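Local coordinates for glycosyl hydrolase BlGH5_18 (Bifidobacterium longum subsp. infantis, PDB 7LQX), which probably hydrolyses glycosidic bonds in the breakdown of N-glycans, as a family 5 (subfamily 18) glycoside hydrolase of a gut bacterium, at residues M22-G27 with W307-W312; D213-T218 with L378-C383; T229-W234 with V272-V277; C383-S388 with K435-V440. All blocks are in the same frame, centred on the assembly; numbering follows the deposited sequence. Where two conformers were deposited one is given.

Contact 1 (M22-G27 with W307-W312)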
loop_
_atom_site.group_PDB
_atom_site.type_symbol
_atom_site.label_atom_id
_atom_site.label_comp_id
_atom_site.label_asym_id
_atom_site.label_seq_id
_atom_site.Cartn_x
_atom_site.Cartn_y
_atom_site.Cartn_z
HETATM N N MSE A 22 7.547 11.248 -42.118
HETATM C CA MSE A 22 7.328 11.942 -40.849
HETATM C C MSE A 22 5.891 11.698 -40.416
HETATM O O MSE A 22 5.038 11.401 -41.254
HETATM C CB MSE A 22 7.554 13.442 -41.016
HETATM C CG MSE A 22 8.934 13.808 -41.534
HETATM SE SE MSE A 22 10.361 13.271 -40.316
HETATM C CE MSE A 22 10.240 14.726 -39.022
ATOM N N ARG A 23 5.612 11.875 -39.127
ATOM C CA ARG A 23 4.258 11.650 -38.636
ATOM C C ARG A 23 4.147 12.097 -37.188
ATOM O O ARG A 23 5.151 12.279 -36.495
ATOM C CB ARG A 23 3.888 10.169 -38.784
ATOM C CG ARG A 23 4.932 9.195 -38.216
ATOM C CD ARG A 23 4.295 7.873 -37.766
ATOM N NE ARG A 23 2.916 8.120 -37.391
ATOM C CZ ARG A 23 2.244 7.502 -36.437
ATOM N NH1 ARG A 23 2.811 6.543 -35.724
ATOM N NH2 ARG A 23 0.997 7.862 -36.226
HETATM N N MSE A 24 2.898 12.281 -36.747
HETATM C CA MSE A 24 2.586 12.664 -35.371
HETATM C C MSE A 24 1.855 11.475 -34.751
HETATM O O MSE A 24 0.911 10.953 -35.336
HETATM C CB MSE A 24 1.663 13.876 -35.309
HETATM C CG MSE A 24 1.256 14.251 -33.889
HETATM SE SE MSE A 24 0.098 15.830 -33.842
HETATM C CE MSE A 24 1.365 17.148 -34.462
ATOM N N ARG A 25 2.267 11.073 -33.558
ATOM C CA ARG A 25 1.725 9.872 -32.945
ATOM C C ARG A 25 0.413 10.177 -32.232
ATOM O O ARG A 25 0.255 11.232 -31.610
ATOM C CB ARG A 25 2.738 9.313 -31.943
ATOM C CG ARG A 25 4.181 9.205 -32.442
ATOM C CD ARG A 25 4.370 8.123 -33.495
ATOM N NE ARG A 25 3.778 6.854 -33.088
ATOM C CZ ARG A 25 4.411 5.887 -32.427
ATOM N NH1 ARG A 25 5.690 6.012 -32.084
ATOM N NH2 ARG A 25 3.744 4.784 -32.117
ATOM N N PHE A 26 -0.532 9.243 -32.331
ATOM C CA PHE A 26 -1.816 9.338 -31.636
ATOM C C PHE A 26 -2.067 8.049 -30.868
ATOM O O PHE A 26 -1.969 6.956 -31.436
ATOM C CB PHE A 26 -2.967 9.657 -32.603
ATOM C CG PHE A 26 -3.022 11.104 -32.981
ATOM C CD1 PHE A 26 -2.213 11.615 -33.989
ATOM C CD2 PHE A 26 -3.844 11.972 -32.286
ATOM C CE1 PHE A 26 -2.255 12.960 -34.310
ATOM C CE2 PHE A 26 -3.886 13.311 -32.600
ATOM C CZ PHE A 26 -3.083 13.811 -33.602
ATOM N N GLY A 27 -2.353 8.176 -29.579
ATOM C CA GLY A 27 -2.566 7.004 -28.758
ATOM C C GLY A 27 -3.384 7.329 -27.528
ATOM O O GLY A 27 -3.947 8.417 -27.400
ATOM N N TRP A 307 5.308 15.895 -30.952
ATOM C CA TRP A 307 5.626 14.559 -31.437
ATOM C C TRP A 307 4.426 13.634 -31.396
ATOM O O TRP A 307 4.328 12.717 -32.218
ATOM C CB TRP A 307 6.737 13.997 -30.542
ATOM C CG TRP A 307 7.091 12.559 -30.715
ATOM C CD1 TRP A 307 8.067 12.049 -31.515
ATOM C CD2 TRP A 307 6.526 11.445 -30.016
ATOM N NE1 TRP A 307 8.124 10.683 -31.385
ATOM C CE2 TRP A 307 7.188 10.288 -30.470
ATOM C CE3 TRP A 307 5.517 11.311 -29.064
ATOM C CZ2 TRP A 307 6.874 9.019 -30.003
ATOM C CZ3 TRP A 307 5.211 10.049 -28.605
ATOM C CH2 TRP A 307 5.884 8.923 -29.070
ATOM N N GLY A 308 3.528 13.835 -30.452
ATOM C CA GLY A 308 2.400 12.934 -30.302
ATOM C C GLY A 308 1.441 13.430 -29.250
ATOM O O GLY A 308 1.785 14.268 -28.413
ATOM N N VAL A 309 0.219 12.892 -29.309
ATOM C CA VAL A 309 -0.859 13.210 -28.382
ATOM C C VAL A 309 -1.410 11.891 -27.867
ATOM O O VAL A 309 -1.764 11.014 -28.660
ATOM C CB VAL A 309 -1.986 14.009 -29.067
ATOM C CG1 VAL A 309 -3.114 14.277 -28.070
ATOM C CG2 VAL A 309 -1.443 15.294 -29.673
ATOM N N THR A 310 -1.490 11.759 -26.549
ATOM C CA THR A 310 -1.968 10.540 -25.899
ATOM C C THR A 310 -3.099 10.920 -24.960
ATOM O O THR A 310 -2.876 11.565 -23.934
ATOM C CB THR A 310 -0.812 9.845 -25.185
ATOM O OG1 THR A 310 0.273 9.699 -26.119
ATOM C CG2 THR A 310 -1.219 8.492 -24.650
ATOM N N TRP A 311 -4.317 10.546 -25.339
ATOM C CA TRP A 311 -5.491 10.995 -24.603
ATOM C C TRP A 311 -5.576 10.276 -23.257
ATOM O O TRP A 311 -5.269 9.087 -23.153
ATOM C CB TRP A 311 -6.786 10.787 -25.437
ATOM C CG TRP A 311 -7.819 11.747 -24.941
ATOM C CD1 TRP A 311 -8.826 11.502 -24.046
ATOM C CD2 TRP A 311 -7.889 13.140 -25.249
ATOM N NE1 TRP A 311 -9.522 12.661 -23.795
ATOM C CE2 TRP A 311 -8.962 13.680 -24.519
ATOM C CE3 TRP A 311 -7.150 13.984 -26.086
ATOM C CZ2 TRP A 311 -9.307 15.024 -24.590
ATOM C CZ3 TRP A 311 -7.497 15.316 -26.151
ATOM C CH2 TRP A 311 -8.562 15.823 -25.404
ATOM N N TRP A 312 -5.951 11.015 -22.209
ATOM C CA TRP A 312 -6.322 10.422 -20.923
ATOM C C TRP A 312 -7.851 10.412 -20.878
ATOM O O TRP A 312 -8.455 11.469 -20.701
ATOM C CB TRP A 312 -5.765 11.211 -19.722
ATOM C CG TRP A 312 -6.072 10.410 -18.509
ATOM C CD1 TRP A 312 -7.269 10.341 -17.864
ATOM C CD2 TRP A 312 -5.206 9.480 -17.853
ATOM N NE1 TRP A 312 -7.205 9.424 -16.847
ATOM C CE2 TRP A 312 -5.946 8.886 -16.813
ATOM C CE3 TRP A 312 -3.872 9.097 -18.038
ATOM C CZ2 TRP A 312 -5.397 7.925 -15.961
ATOM C CZ3 TRP A 312 -3.328 8.148 -17.197
ATOM C CH2 TRP A 312 -4.091 7.569 -16.171
HETATM O O HOH W 1 6.295 12.300 -34.177
#

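Contact 2 (D213-T218 with L378-C383)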
loop_
_atom_site.group_PDB
_atom_site.type_symbol
_atom_site.label_atom_id
_atom_site.label_comp_id
_atom_site.label_asym_id
_atom_site.label_seq_id
_atom_site.Cartn_x
_atom_site.Cartn_y
_atom_site.Cartn_z
ATOM N N ASP A 213 7.214 27.544 -7.872
ATOM C CA ASP A 213 8.552 27.961 -7.483
ATOM C C ASP A 213 9.078 27.088 -6.355
ATOM O O ASP A 213 8.319 26.571 -5.534
ATOM C CB ASP A 213 8.550 29.425 -7.073
ATOM C CG ASP A 213 8.491 30.333 -8.266
ATOM O OD1 ASP A 213 9.446 30.303 -9.078
ATOM O OD2 ASP A 213 7.463 31.015 -8.431
ATOM N N HIS A 214 10.393 26.894 -6.351
ATOM C CA HIS A 214 11.110 26.140 -5.329
ATOM C C HIS A 214 10.771 24.654 -5.325
ATOM O O HIS A 214 11.112 23.954 -4.375
ATOM C CB HIS A 214 10.909 26.755 -3.938
ATOM C CG HIS A 214 11.157 28.231 -3.900
ATOM N ND1 HIS A 214 12.410 28.779 -4.078
ATOM C CD2 HIS A 214 10.311 29.274 -3.729
ATOM C CE1 HIS A 214 12.326 30.095 -4.005
ATOM N NE2 HIS A 214 11.064 30.422 -3.794
ATOM N N HIS A 215 10.143 24.158 -6.344
ATOM C CA HIS A 215 9.837 22.741 -6.483
ATOM C C HIS A 215 11.087 22.011 -6.987
ATOM O O HIS A 215 11.783 22.507 -7.871
ATOM C CB HIS A 215 8.694 22.606 -7.478
ATOM C CG HIS A 215 8.115 21.236 -7.588
ATOM N ND1 HIS A 215 7.509 20.590 -6.533
ATOM C CD2 HIS A 215 7.997 20.411 -8.654
ATOM C CE1 HIS A 215 7.057 19.420 -6.943
ATOM N NE2 HIS A 215 7.353 19.281 -8.220
ATOM N N PRO A 216 11.432 20.853 -6.413
ATOM C CA PRO A 216 12.729 20.238 -6.751
ATOM C C PRO A 216 12.802 19.634 -8.139
ATOM O O PRO A 216 13.916 19.403 -8.622
ATOM C CB PRO A 216 12.929 19.173 -5.662
ATOM C CG PRO A 216 11.571 18.868 -5.186
ATOM C CD PRO A 216 10.753 20.132 -5.322
ATOM N N PHE A 217 11.676 19.368 -8.791
ATOM C CA PHE A 217 11.668 19.016 -10.207
ATOM C C PHE A 217 11.509 20.310 -10.993
ATOM O O PHE A 217 10.673 21.143 -10.640
ATOM C CB PHE A 217 10.516 18.060 -10.484
ATOM C CG PHE A 217 10.762 16.668 -9.992
ATOM C CD1 PHE A 217 10.615 16.337 -8.650
ATOM C CD2 PHE A 217 11.140 15.681 -10.879
ATOM C CE1 PHE A 217 10.850 15.053 -8.226
ATOM C CE2 PHE A 217 11.364 14.401 -10.457
ATOM C CZ PHE A 217 11.229 14.088 -9.133
ATOM N N THR A 218 12.317 20.492 -12.029
ATOM C CA THR A 218 12.475 21.792 -12.663
ATOM C C THR A 218 12.222 21.760 -14.160
ATOM O O THR A 218 12.346 20.717 -14.807
ATOM C CB THR A 218 13.914 22.299 -12.463
ATOM O OG1 THR A 218 14.778 21.431 -13.207
ATOM C CG2 THR A 218 14.315 22.308 -10.991
ATOM N N LEU A 378 13.209 32.652 -12.730
ATOM C CA LEU A 378 13.180 33.335 -11.446
ATOM C C LEU A 378 11.796 33.252 -10.822
ATOM O O LEU A 378 11.661 33.224 -9.593
ATOM C CB LEU A 378 13.550 34.799 -11.623
ATOM C CG LEU A 378 14.950 35.092 -12.148
ATOM C CD1 LEU A 378 15.132 36.591 -12.358
ATOM C CD2 LEU A 378 15.994 34.545 -11.200
ATOM N N ASN A 379 10.756 33.207 -11.655
ATOM C CA ASN A 379 9.367 33.242 -11.196
ATOM C C ASN A 379 8.585 32.208 -12.003
ATOM O O ASN A 379 7.982 32.524 -13.033
ATOM C CB ASN A 379 8.809 34.644 -11.379
ATOM C CG ASN A 379 7.515 34.853 -10.654
ATOM O OD1 ASN A 379 6.771 33.914 -10.404
ATOM N ND2 ASN A 379 7.234 36.100 -10.312
ATOM N N ARG A 380 8.601 30.957 -11.534
ATOM C CA ARG A 380 7.774 29.945 -12.177
ATOM C C ARG A 380 6.295 30.265 -12.019
ATOM O O ARG A 380 5.488 29.953 -12.902
ATOM C CB ARG A 380 8.065 28.558 -11.603
ATOM C CG ARG A 380 8.999 27.744 -12.455
ATOM C CD ARG A 380 9.111 26.318 -11.971
ATOM N NE ARG A 380 10.195 26.133 -11.020
ATOM C CZ ARG A 380 10.508 24.955 -10.494
ATOM N NH1 ARG A 380 9.821 23.875 -10.832
ATOM N NH2 ARG A 380 11.495 24.855 -9.625
ATOM N N GLY A 381 5.911 30.864 -10.894
ATOM C CA GLY A 381 4.505 31.138 -10.665
ATOM C C GLY A 381 3.900 32.003 -11.751
ATOM O O GLY A 381 2.748 31.811 -12.139
ATOM N N ALA A 382 4.671 32.958 -12.270
ATOM C CA ALA A 382 4.162 33.821 -13.328
ATOM C C ALA A 382 3.823 33.042 -14.594
ATOM O O ALA A 382 3.115 33.565 -15.460
ATOM C CB ALA A 382 5.196 34.894 -13.658
ATOM N N CYS A 383 4.315 31.813 -14.724
ATOM C CA CYS A 383 4.022 30.974 -15.877
ATOM C C CYS A 383 2.722 30.191 -15.740
ATOM O O CYS A 383 2.259 29.616 -16.730
ATOM C CB CYS A 383 5.174 29.994 -16.113
ATOM S SG CYS A 383 6.731 30.782 -16.499
HETATM O O HOH W 2 12.975 26.628 -7.898
#

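Contact 3 (T229-W234 with V272-V277). With EDO (1,2-ethanediol), chain D.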
loop_
_atom_site.group_PDB
_atom_site.type_symbol
_atom_site.label_atom_id
_atom_site.label_comp_id
_atom_site.label_asym_id
_atom_site.label_seq_id
_atom_site.Cartn_x
_atom_site.Cartn_y
_atom_site.Cartn_z
ATOM N N THR A 229 10.372 15.743 -23.941
ATOM C CA THR A 229 9.620 16.387 -22.880
ATOM C C THR A 229 8.248 15.746 -22.808
ATOM O O THR A 229 7.565 15.627 -23.828
ATOM C CB THR A 229 9.438 17.865 -23.191
ATOM O OG1 THR A 229 10.726 18.468 -23.347
ATOM C CG2 THR A 229 8.664 18.551 -22.076
ATOM N N THR A 230 7.824 15.357 -21.616
ATOM C CA THR A 230 6.457 14.899 -21.423
ATOM C C THR A 230 5.656 16.020 -20.774
ATOM O O THR A 230 6.147 16.702 -19.872
ATOM C CB THR A 230 6.398 13.643 -20.550
ATOM O OG1 THR A 230 6.881 13.943 -19.240
ATOM C CG2 THR A 230 7.226 12.518 -21.150
ATOM N N ILE A 231 4.432 16.206 -21.256
ATOM C CA ILE A 231 3.503 17.202 -20.734
ATOM C C ILE A 231 2.197 16.502 -20.404
ATOM O O ILE A 231 1.735 15.646 -21.166
ATOM C CB ILE A 231 3.274 18.331 -21.760
ATOM C CG1 ILE A 231 4.585 19.101 -21.943
ATOM C CG2 ILE A 231 2.135 19.244 -21.324
ATOM C CD1 ILE A 231 4.549 20.126 -23.011
ATOM N N HIS A 232 1.608 16.864 -19.266
ATOM C CA HIS A 232 0.290 16.379 -18.867
ATOM C C HIS A 232 -0.563 17.627 -18.697
ATOM O O HIS A 232 -0.373 18.377 -17.734
ATOM C CB HIS A 232 0.335 15.601 -17.555
ATOM C CG HIS A 232 1.076 14.306 -17.639
ATOM N ND1 HIS A 232 1.168 13.447 -16.567
ATOM C CD2 HIS A 232 1.773 13.731 -18.646
ATOM C CE1 HIS A 232 1.871 12.386 -16.915
ATOM N NE2 HIS A 232 2.270 12.545 -18.164
ATOM N N SER A 233 -1.491 17.858 -19.622
ATOM C CA SER A 233 -2.234 19.115 -19.696
ATOM C C SER A 233 -3.636 18.927 -19.135
ATOM O O SER A 233 -4.461 18.230 -19.734
ATOM C CB SER A 233 -2.290 19.602 -21.140
ATOM O OG SER A 233 -2.984 20.826 -21.214
ATOM N N TRP A 234 -3.923 19.614 -18.022
ATOM C CA TRP A 234 -5.161 19.443 -17.260
ATOM C C TRP A 234 -5.755 20.801 -16.907
ATOM O O TRP A 234 -5.258 21.492 -16.012
ATOM C CB TRP A 234 -4.904 18.607 -16.010
ATOM C CG TRP A 234 -4.660 17.187 -16.356
ATOM C CD1 TRP A 234 -3.466 16.518 -16.336
ATOM C CD2 TRP A 234 -5.633 16.257 -16.831
ATOM N NE1 TRP A 234 -3.647 15.219 -16.751
ATOM C CE2 TRP A 234 -4.969 15.034 -17.058
ATOM C CE3 TRP A 234 -7.000 16.337 -17.087
ATOM C CZ2 TRP A 234 -5.633 13.904 -17.512
ATOM C CZ3 TRP A 234 -7.654 15.215 -17.542
ATOM C CH2 TRP A 234 -6.973 14.017 -17.755
ATOM N N VAL A 272 8.333 17.085 -28.153
ATOM C CA VAL A 272 7.399 17.307 -27.057
ATOM C C VAL A 272 6.281 16.279 -27.182
ATOM O O VAL A 272 5.558 16.257 -28.182
ATOM C CB VAL A 272 6.818 18.728 -27.093
ATOM C CG1 VAL A 272 5.806 18.894 -25.975
ATOM C CG2 VAL A 272 7.918 19.760 -26.969
ATOM N N TRP A 273 6.113 15.444 -26.162
ATOM C CA TRP A 273 5.037 14.461 -26.122
ATOM C C TRP A 273 3.949 14.989 -25.192
ATOM O O TRP A 273 4.173 15.127 -23.990
ATOM C CB TRP A 273 5.585 13.123 -25.621
ATOM C CG TRP A 273 4.576 12.015 -25.628
ATOM C CD1 TRP A 273 3.324 12.055 -26.154
ATOM C CD2 TRP A 273 4.743 10.694 -25.095
ATOM N NE1 TRP A 273 2.686 10.852 -25.969
ATOM C CE2 TRP A 273 3.544 9.993 -25.336
ATOM C CE3 TRP A 273 5.790 10.034 -24.452
ATOM C CZ2 TRP A 273 3.360 8.671 -24.941
ATOM C CZ3 TRP A 273 5.614 8.723 -24.073
ATOM C CH2 TRP A 273 4.403 8.052 -24.313
ATOM N N LEU A 274 2.794 15.320 -25.763
ATOM C CA LEU A 274 1.581 15.569 -24.985
ATOM C C LEU A 274 1.115 14.201 -24.500
ATOM O O LEU A 274 0.257 13.547 -25.099
ATOM C CB LEU A 274 0.552 16.253 -25.856
ATOM C CG LEU A 274 -0.681 16.785 -25.141
ATOM C CD1 LEU A 274 -0.348 17.619 -23.927
ATOM C CD2 LEU A 274 -1.492 17.602 -26.147
ATOM N N GLN A 275 1.748 13.753 -23.410
ATOM C CA GLN A 275 1.601 12.386 -22.921
ATOM C C GLN A 275 0.298 12.181 -22.171
ATOM O O GLN A 275 -0.170 11.039 -22.078
ATOM C CB GLN A 275 2.827 12.059 -22.057
ATOM C CG GLN A 275 2.911 10.623 -21.590
ATOM C CD GLN A 275 4.092 10.358 -20.674
ATOM O OE1 GLN A 275 4.957 9.517 -20.967
ATOM N NE2 GLN A 275 4.142 11.059 -19.578
ATOM N N GLU A 276 -0.301 13.252 -21.656
ATOM C CA GLU A 276 -1.673 13.215 -21.204
ATOM C C GLU A 276 -2.387 14.490 -21.598
ATOM O O GLU A 276 -1.867 15.589 -21.389
ATOM C CB GLU A 276 -1.811 13.135 -19.676
ATOM C CG GLU A 276 -1.280 11.884 -19.070
ATOM C CD GLU A 276 -1.403 11.850 -17.572
ATOM O OE1 GLU A 276 -2.005 12.770 -16.966
ATOM O OE2 GLU A 276 -0.842 10.892 -16.999
ATOM N N VAL A 277 -3.588 14.335 -22.128
ATOM C CA VAL A 277 -4.541 15.431 -22.243
ATOM C C VAL A 277 -5.916 14.805 -22.118
ATOM O O VAL A 277 -6.205 13.797 -22.769
ATOM C CB VAL A 277 -4.364 16.211 -23.559
ATOM C CG1 VAL A 277 -4.367 15.261 -24.725
ATOM C CG2 VAL A 277 -5.448 17.274 -23.697
HETATM C C1 EDO D . -3.030 10.843 -14.614
HETATM O O1 EDO D . -1.633 11.129 -14.535
HETATM C C2 EDO D . -3.344 9.721 -13.630
HETATM O O2 EDO D . -2.959 10.152 -12.314
#

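Contact 4 (C383-S388 with K435-V440)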
loop_
_atom_site.group_PDB
_atom_site.type_symbol
_atom_site.label_atom_id
_atom_site.label_comp_id
_atom_site.label_asym_id
_atom_site.label_seq_id
_atom_site.Cartn_x
_atom_site.Cartn_y
_atom_site.Cartn_z
ATOM N N CYS A 383 4.315 31.813 -14.724
ATOM C CA CYS A 383 4.022 30.974 -15.877
ATOM C C CYS A 383 2.722 30.191 -15.740
ATOM O O CYS A 383 2.259 29.616 -16.730
ATOM C CB CYS A 383 5.174 29.994 -16.113
ATOM S SG CYS A 383 6.731 30.782 -16.499
ATOM N N GLY A 384 2.121 30.153 -14.559
ATOM C CA GLY A 384 0.914 29.386 -14.363
ATOM C C GLY A 384 -0.351 30.174 -14.643
ATOM O O GLY A 384 -0.327 31.382 -14.886
ATOM N N PRO A 385 -1.495 29.496 -14.567
ATOM C CA PRO A 385 -2.772 30.151 -14.885
ATOM C C PRO A 385 -3.019 31.388 -14.031
ATOM O O PRO A 385 -2.969 31.337 -12.800
ATOM C CB PRO A 385 -3.806 29.048 -14.609
ATOM C CG PRO A 385 -3.059 27.775 -14.817
ATOM C CD PRO A 385 -1.656 28.047 -14.322
ATOM N N GLY A 386 -3.302 32.506 -14.703
ATOM C CA GLY A 386 -3.456 33.788 -14.053
ATOM C C GLY A 386 -2.178 34.586 -13.920
ATOM O O GLY A 386 -2.229 35.746 -13.497
ATOM N N GLY A 387 -1.028 33.993 -14.262
ATOM C CA GLY A 387 0.246 34.664 -14.143
ATOM C C GLY A 387 0.543 35.562 -15.328
ATOM O O GLY A 387 -0.087 35.496 -16.381
ATOM N N SER A 388 1.559 36.412 -15.158
ATOM C CA SER A 388 1.856 37.425 -16.163
ATOM C C SER A 388 2.436 36.827 -17.442
ATOM O O SER A 388 2.119 37.293 -18.541
ATOM C CB SER A 388 2.804 38.464 -15.565
ATOM O OG SER A 388 3.876 37.837 -14.880
ATOM N N LYS A 435 -2.553 33.403 -10.149
ATOM C CA LYS A 435 -3.643 33.590 -9.198
ATOM C C LYS A 435 -4.732 32.532 -9.323
ATOM O O LYS A 435 -5.427 32.257 -8.339
ATOM C CB LYS A 435 -4.238 34.986 -9.349
ATOM C CG LYS A 435 -4.655 35.337 -10.757
ATOM C CD LYS A 435 -5.338 36.699 -10.790
ATOM C CE LYS A 435 -5.466 37.224 -12.205
ATOM N NZ LYS A 435 -4.145 37.650 -12.737
ATOM N N TYR A 436 -4.923 31.937 -10.502
ATOM C CA TYR A 436 -5.968 30.933 -10.660
ATOM C C TYR A 436 -5.488 29.521 -10.354
ATOM O O TYR A 436 -6.304 28.649 -10.046
ATOM C CB TYR A 436 -6.531 30.959 -12.081
ATOM C CG TYR A 436 -7.079 32.299 -12.511
ATOM C CD1 TYR A 436 -7.883 33.057 -11.665
ATOM C CD2 TYR A 436 -6.786 32.813 -13.767
ATOM C CE1 TYR A 436 -8.387 34.291 -12.069
ATOM C CE2 TYR A 436 -7.283 34.038 -14.176
ATOM C CZ TYR A 436 -8.073 34.775 -13.326
ATOM O OH TYR A 436 -8.549 35.991 -13.758
ATOM N N TYR A 437 -4.191 29.268 -10.462
ATOM C CA TYR A 437 -3.643 27.978 -10.075
ATOM C C TYR A 437 -3.711 27.816 -8.571
ATOM O O TYR A 437 -4.150 26.780 -8.061
ATOM C CB TYR A 437 -2.185 27.962 -10.508
ATOM C CG TYR A 437 -1.432 26.665 -10.454
ATOM C CD1 TYR A 437 -1.765 25.607 -11.285
ATOM C CD2 TYR A 437 -0.316 26.537 -9.641
ATOM C CE1 TYR A 437 -1.034 24.441 -11.274
ATOM C CE2 TYR A 437 0.422 25.382 -9.625
ATOM C CZ TYR A 437 0.067 24.337 -10.445
ATOM O OH TYR A 437 0.818 23.187 -10.442
ATOM N N THR A 438 -3.260 28.841 -7.848
ATOM C CA THR A 438 -3.203 28.796 -6.397
ATOM C C THR A 438 -4.593 28.786 -5.790
ATOM O O THR A 438 -4.803 28.174 -4.737
ATOM C CB THR A 438 -2.411 30.006 -5.910
ATOM O OG1 THR A 438 -3.065 31.209 -6.337
ATOM C CG2 THR A 438 -1.008 29.992 -6.493
ATOM N N ALA A 439 -5.553 29.451 -6.438
ATOM C CA ALA A 439 -6.929 29.409 -5.964
ATOM C C ALA A 439 -7.490 27.996 -6.018
ATOM O O ALA A 439 -8.389 27.655 -5.241
ATOM C CB ALA A 439 -7.796 30.356 -6.795
ATOM N N VAL A 440 -6.980 27.164 -6.922
ATOM C CA VAL A 440 -7.410 25.772 -7.008
ATOM C C VAL A 440 -6.957 25.010 -5.766
ATOM O O VAL A 440 -7.766 24.382 -5.082
ATOM C CB VAL A 440 -6.897 25.100 -8.291
ATOM C CG1 VAL A 440 -7.028 23.586 -8.180
ATOM C CG2 VAL A 440 -7.671 25.608 -9.483
#

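Contact 1 (M22-G27 with W307-W312)
Trp307 lays one face of its indole under the side chain of Arg25. Arg25 CG sits 3.7 Å from the centroid of the six-membered ring and only 12° off the ring normal, a CH-pi contact. The indole takes this place because its CG is anti to the backbone N (chi1 171°), bringing the ring back alongside Arg25. Beyond CG the arginine folds at chi2 and chi3, and its polar end leaves for salt bridges with Asp61 and Asp100. Replacing Trp307 by an alanine would probably open a gap beneath Arg25 CG, leaving the methylenes without the aromatic face they rest on. At Gly308 a CB would collide with both Arg25 CB and Trp307 CE3. The backbones run parallel: Arg25 N donates almost straight to Trp307 O (3.0 Å, 176°), and Arg25 O accepts from Val309 N at 2.8 Å. Gly27 continues the pattern, its N bonded to Val309 O and its O accepting from Trp311 N. Before the strand pairing begins, a water bridges Arg23 O and Trp307 O. On the other face of the sheet Phe26 CE2 meets Val309 CB at 4.1 Å, and both side chains pack on helix 342-354. This is the first strand pairing with the eighth, the closure of the (beta/alpha)8 barrel of family 5 glycoside hydrolases.

Contact 2 (D213-T218 with L378-C383)
This contact belongs to the junction between the barrel and the small C-terminal alpha/beta domain, where two loops clasp each other through one aspartate and one arginine. The carboxylate of Asp213 spans two successive backbone amides: OD1 accepts from Arg380 N at 2.7 Å on its syn side, while Gly381 N reaches OD2 at 2.9 Å from above the carboxylate plane. Asp213 CG lies beside its own backbone N (chi1 -77°), from where the two oxygens can face the turn at Arg380. With a leucine in place of Asp213, both amides would probably be left without this acceptor and the turn less firmly tied to the barrel loop. The arginine runs back past the aspartate in the opposite direction, and its guanidinium enters the curve of the 213-218 loop. There NH2 donates to His215 O (2.9 Å) on a lone pair, and NH1 to Phe217 O at the same length, with Val209 O as a further acceptor for NH1. A water in the guanidinium plane also accepts from NH2. On the far loop, Asn379 OD1 accepts from Ala382 N at 3.0 Å, an Asx motif. Loop 213-218 joins helix 208-211 to helix 219-224, with Phe217 packed on helix 180-191; the 3-10 segment ending at Cys383 leads toward helix 388-399, against which Ala382 and Cys383 rest.

Contact 3 (T229-W234 with V272-V277)
Glu276 stacks its carboxylate on the imidazole of His232, the planes only 14° apart and CD 3.2 Å above the ring plane. Its CG lies over the same ring, 3.5 Å from the centroid, in a CH-pi contact. One oxygen, OE1, accepts from Trp234 NE1 at 3.0 Å, a bond lying in the indole plane; the other, OE2, pairs with Arg64 and accepts from O1 of a bound 1,2-ethanediol (probably from the crystallisation liquor) at 2.6 Å. His232 is fixed at both nitrogens: Gln275 NE2 donates to its NE2 at 2.8 Å in the ring plane, and ND1 is bonded to Glu163. Ile231 points to the other face of the sheet, toward Leu274, Val272 and helix 248-264. Its carbonyl O takes Glu276 N at 3.2 Å and, weakly, Gln275 N. Gln275 is thus an extra residue in the parallel pairing, a beta bulge, after which Ser233 N resumes bonding with Glu276 O. Glu276 at the end of the seventh strand and Glu163 after the fourth occupy positions consistent with the nucleophile and acid/base of family 5 enzymes. The stack, the indole N-H and Arg64 fix the orientation of what is probably the catalytic carboxylate.

Contact 4 (C383-S388 with K435-V440)
Lys435 lies near the start of a short, weakly bonded helix (about 435-439) and reaches back to Gly386: NZ donates to Gly386 O at 2.8 Å, in the carbonyl plane and on a lone pair. A turn at its last torsion (chi4 -72°) brings the ammonium there; Glu391 offers a long, weak ion pair beyond. Tyr436 follows with its N bonded to Pro385 O at 3.1 Å, the donor standing above the carbonyl plane. Lys435 CG lies over the centre of one face of the Tyr436 ring, 4.0 Å above its plane, and Tyr243 meets the ring edge-to-face. Tyr436 CD2 approaches Gly386 CA to 3.5 Å, a place where any CB would strike Tyr436 N and Lys435 CG. Tyr437 adds a weak bond from its N to the same Pro385 O, 3.4 Å long, while its CB rests on Pro385 CD at 3.9 Å. Its hydroxyl is bonded to Asp207. The receiving loop is a type II turn from Gly384 to Gly387, closed by Gly387 N bonding to Gly384 O. Neutral carbonyls thus supply the polar ties, Pro385 O to two amides and Gly386 O to an ammonium, with proline and tyrosine carbon packed around them.

Contacts 1 and 3 are buried and belong to one parallel sheet, on neighbouring strands 306-312 and 272-277. They touch directly, with Trp307 N near Val272 O and Thr310 OG1 near Trp273 NE1. Contact 3 lies closest to the centre of the chain and combines bulged parallel pairing with the polar chemistry of the probable active site; contact 1 closes the barrel and is mostly backbone pairing and packing. Contacts 2 and 4 are partly buried and lie farther out: contact 2 joins two loops and contact 4 a loop to a short helix. They share Cys383. Contact 2 uses charged side chains on backbone groups, whereas contact 4 mixes backbone bonds with one lysine. Their centres lie 12 Å apart, but each is about 28 Å from that of contact 1.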